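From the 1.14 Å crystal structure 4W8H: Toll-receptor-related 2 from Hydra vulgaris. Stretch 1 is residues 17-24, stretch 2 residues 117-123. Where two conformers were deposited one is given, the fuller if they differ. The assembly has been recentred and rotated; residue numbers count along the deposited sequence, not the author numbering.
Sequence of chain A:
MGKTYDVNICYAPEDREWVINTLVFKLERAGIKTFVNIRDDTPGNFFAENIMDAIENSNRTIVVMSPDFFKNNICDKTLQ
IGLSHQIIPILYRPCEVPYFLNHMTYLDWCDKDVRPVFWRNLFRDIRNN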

# COMPACT_ATOMS: atom_id res chain seq x y z
N GLU A 17 2.45 2.51 13.18
CA GLU A 17 3.84 2.46 13.65
C GLU A 17 4.77 1.82 12.62
O GLU A 17 5.79 2.42 12.21
N TRP A 18 4.44 0.60 12.18
CA TRP A 18 5.28 -0.10 11.19
C TRP A 18 5.19 0.61 9.86
O TRP A 18 6.19 0.80 9.17
N VAL A 19 4.01 1.07 9.48
CA VAL A 19 3.87 1.70 8.17
C VAL A 19 4.72 2.94 8.05
O VAL A 19 5.42 3.11 7.05
N ILE A 20 4.67 3.82 9.04
CA ILE A 20 5.39 5.07 8.91
C ILE A 20 6.87 4.87 9.23
O ILE A 20 7.75 5.34 8.48
N ASN A 21 7.17 4.19 10.34
CA ASN A 21 8.56 4.13 10.78
C ASN A 21 9.39 3.11 10.08
O ASN A 21 10.63 3.24 10.10
N THR A 22 8.77 2.08 9.50
CA THR A 22 9.52 1.05 8.78
C THR A 22 9.29 1.15 7.28
O THR A 22 10.24 1.38 6.53
N LEU A 23 8.05 0.99 6.83
CA LEU A 23 7.81 0.94 5.39
C LEU A 23 8.09 2.26 4.69
O LEU A 23 8.87 2.32 3.73
N VAL A 24 7.43 3.34 5.14
CA VAL A 24 7.67 4.63 4.47
C VAL A 24 9.12 5.06 4.62
O VAL A 24 9.74 5.52 3.67
N VAL A 117 14.25 -11.52 1.78
CA VAL A 117 14.04 -11.03 0.40
C VAL A 117 12.85 -10.08 0.22
O VAL A 117 12.57 -9.59 -0.88
N PHE A 118 12.16 -9.79 1.31
CA PHE A 118 11.00 -8.90 1.29
C PHE A 118 11.30 -7.55 0.65
O PHE A 118 10.61 -7.11 -0.27
N TRP A 119 12.31 -6.84 1.15
CA TRP A 119 12.53 -5.49 0.67
C TRP A 119 13.01 -5.52 -0.77
O TRP A 119 12.60 -4.71 -1.56
N ARG A 120 13.89 -6.45 -1.12
CA ARG A 120 14.35 -6.64 -2.49
C ARG A 120 13.15 -6.78 -3.43
O ARG A 120 13.09 -6.18 -4.49
N ASN A 121 12.22 -7.63 -3.05
CA ASN A 121 11.07 -7.88 -3.91
C ASN A 121 10.17 -6.65 -4.04
O ASN A 121 9.70 -6.33 -5.13
N LEU A 122 9.93 -5.98 -2.93
CA LEU A 122 9.10 -4.79 -2.94
C LEU A 122 9.72 -3.72 -3.84
O LEU A 122 9.07 -3.15 -4.72
N PHE A 123 11.00 -3.42 -3.60
CA PHE A 123 11.62 -2.34 -4.35
C PHE A 123 11.71 -2.70 -5.83
O PHE A 123 11.56 -1.84 -6.69

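Two helices cross at 80°, their axes 13.3 Å apart at closest approach; the side chains bridge the separation, and no hydrogen bond spans it. V117, at the start of stretch 2, stays out of reach. F118 is the first to point toward stretch 1; with chi1 t and chi2 87° its CZ lies 4.4 Å from CH2 of W18, at the edge of the W18 ring.

W119 carries the largest share of the contact. Its CA-to-CB bond points sideways, but chi1 m with chi2 111° brings the indole across to three residues. CH2 of W119 is 4.3 Å from CZ2 of W18, CZ2 of W119 is 3.7 Å from CG2 of T22 (chi1 m), and CZ3 of W119 meets CD1 of L23 at 3.9 Å, along the indole edge. W18 (t, 88°) likewise starts sideways and reaches in with its ring end.

R120 and N121 leave the interface and pair with each other: NE of R120 donates to OD1 of N121 at 3.3 Å. L122 (t, p) points toward stretch 1, and its CD2 packs 3.7 Å from CD1 of L23, itself t, p. F123 (m) makes no contact. Every closest contact is carbon to carbon: aromatic rings, leucine tips and the methyl of T22 meet across a wide crossing.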

# COMPACT_ATOMS: atom_id res chain seq x y z
CB GLU A 17 3.96 1.77 15.02
CG GLU A 17 5.34 1.86 15.67
CD GLU A 17 5.43 1.12 17.05
OE1 GLU A 17 4.47 0.41 17.41
OE2 GLU A 17 6.44 1.27 17.77
CB TRP A 18 4.82 -1.56 11.05
CG TRP A 18 5.66 -2.38 10.14
CD1 TRP A 18 6.79 -3.09 10.47
CD2 TRP A 18 5.42 -2.63 8.77
NE1 TRP A 18 7.27 -3.75 9.38
CE2 TRP A 18 6.44 -3.51 8.32
CE3 TRP A 18 4.42 -2.24 7.87
CZ2 TRP A 18 6.50 -3.98 6.99
CZ3 TRP A 18 4.47 -2.73 6.55
CH2 TRP A 18 5.52 -3.57 6.12
CB VAL A 19 2.39 1.94 7.81
CG1 VAL A 19 2.33 2.85 6.54
CG2 VAL A 19 1.69 0.62 7.59
CB ILE A 20 4.79 6.14 9.81
CG1 ILE A 20 3.35 6.43 9.39
CG2 ILE A 20 5.65 7.41 9.76
CD1 ILE A 20 3.21 7.05 8.04
CB ASN A 21 8.61 3.89 12.30
CG ASN A 21 7.92 4.98 13.07
OD1 ASN A 21 6.99 4.72 13.83
ND2 ASN A 21 8.34 6.20 12.84
CB THR A 22 9.22 -0.35 9.34
OG1 THR A 22 9.60 -0.41 10.72
CG2 THR A 22 9.97 -1.44 8.55
CB LEU A 23 6.36 0.47 5.18
CG LEU A 23 5.86 0.43 3.73
CD1 LEU A 23 6.64 -0.50 2.88
CD2 LEU A 23 4.38 0.12 3.69
CB VAL A 24 6.72 5.72 5.02
CG1 VAL A 24 7.10 7.09 4.55
CG2 VAL A 24 5.29 5.42 4.64
CB VAL A 117 13.91 -12.20 -0.60
CG1 VAL A 117 15.10 -13.14 -0.51
CG2 VAL A 117 12.65 -12.97 -0.39
CB PHE A 118 10.47 -8.72 2.72
CG PHE A 118 9.23 -7.87 2.79
CD1 PHE A 118 7.98 -8.45 2.64
CD2 PHE A 118 9.34 -6.53 3.00
CE1 PHE A 118 6.82 -7.65 2.71
CE2 PHE A 118 8.21 -5.73 3.07
CZ PHE A 118 6.96 -6.29 2.93
CB TRP A 119 13.53 -4.74 1.58
CG TRP A 119 13.00 -4.59 2.96
CD1 TRP A 119 13.44 -5.20 4.10
CD2 TRP A 119 11.88 -3.80 3.35
NE1 TRP A 119 12.69 -4.82 5.17
CE2 TRP A 119 11.71 -3.97 4.74
CE3 TRP A 119 11.00 -2.94 2.67
CZ2 TRP A 119 10.68 -3.37 5.45
CZ3 TRP A 119 10.02 -2.30 3.41
CH2 TRP A 119 9.85 -2.54 4.77
CB ARG A 120 15.24 -7.88 -2.57
CG ARG A 120 15.72 -8.25 -3.96
CD ARG A 120 16.29 -9.69 -3.95
NE ARG A 120 15.24 -10.71 -3.84
CZ ARG A 120 15.46 -12.03 -3.85
NH1 ARG A 120 14.44 -12.87 -3.75
NH2 ARG A 120 16.69 -12.53 -3.96
CB ASN A 121 10.25 -9.06 -3.36
CG ASN A 121 10.96 -10.40 -3.50
OD1 ASN A 121 11.97 -10.53 -4.20
ND2 ASN A 121 10.43 -11.39 -2.81
CB LEU A 122 8.94 -4.28 -1.51
CG LEU A 122 8.12 -3.00 -1.37
CD1 LEU A 122 6.67 -3.16 -1.91
CD2 LEU A 122 8.03 -2.57 0.08
CB PHE A 123 13.02 -2.04 -3.81
CG PHE A 123 13.06 -1.48 -2.42
CD1 PHE A 123 11.95 -1.02 -1.74
CD2 PHE A 123 14.24 -1.54 -1.74
CE1 PHE A 123 12.03 -0.56 -0.46
CE2 PHE A 123 14.34 -1.07 -0.44
CZ PHE A 123 13.22 -0.58 0.21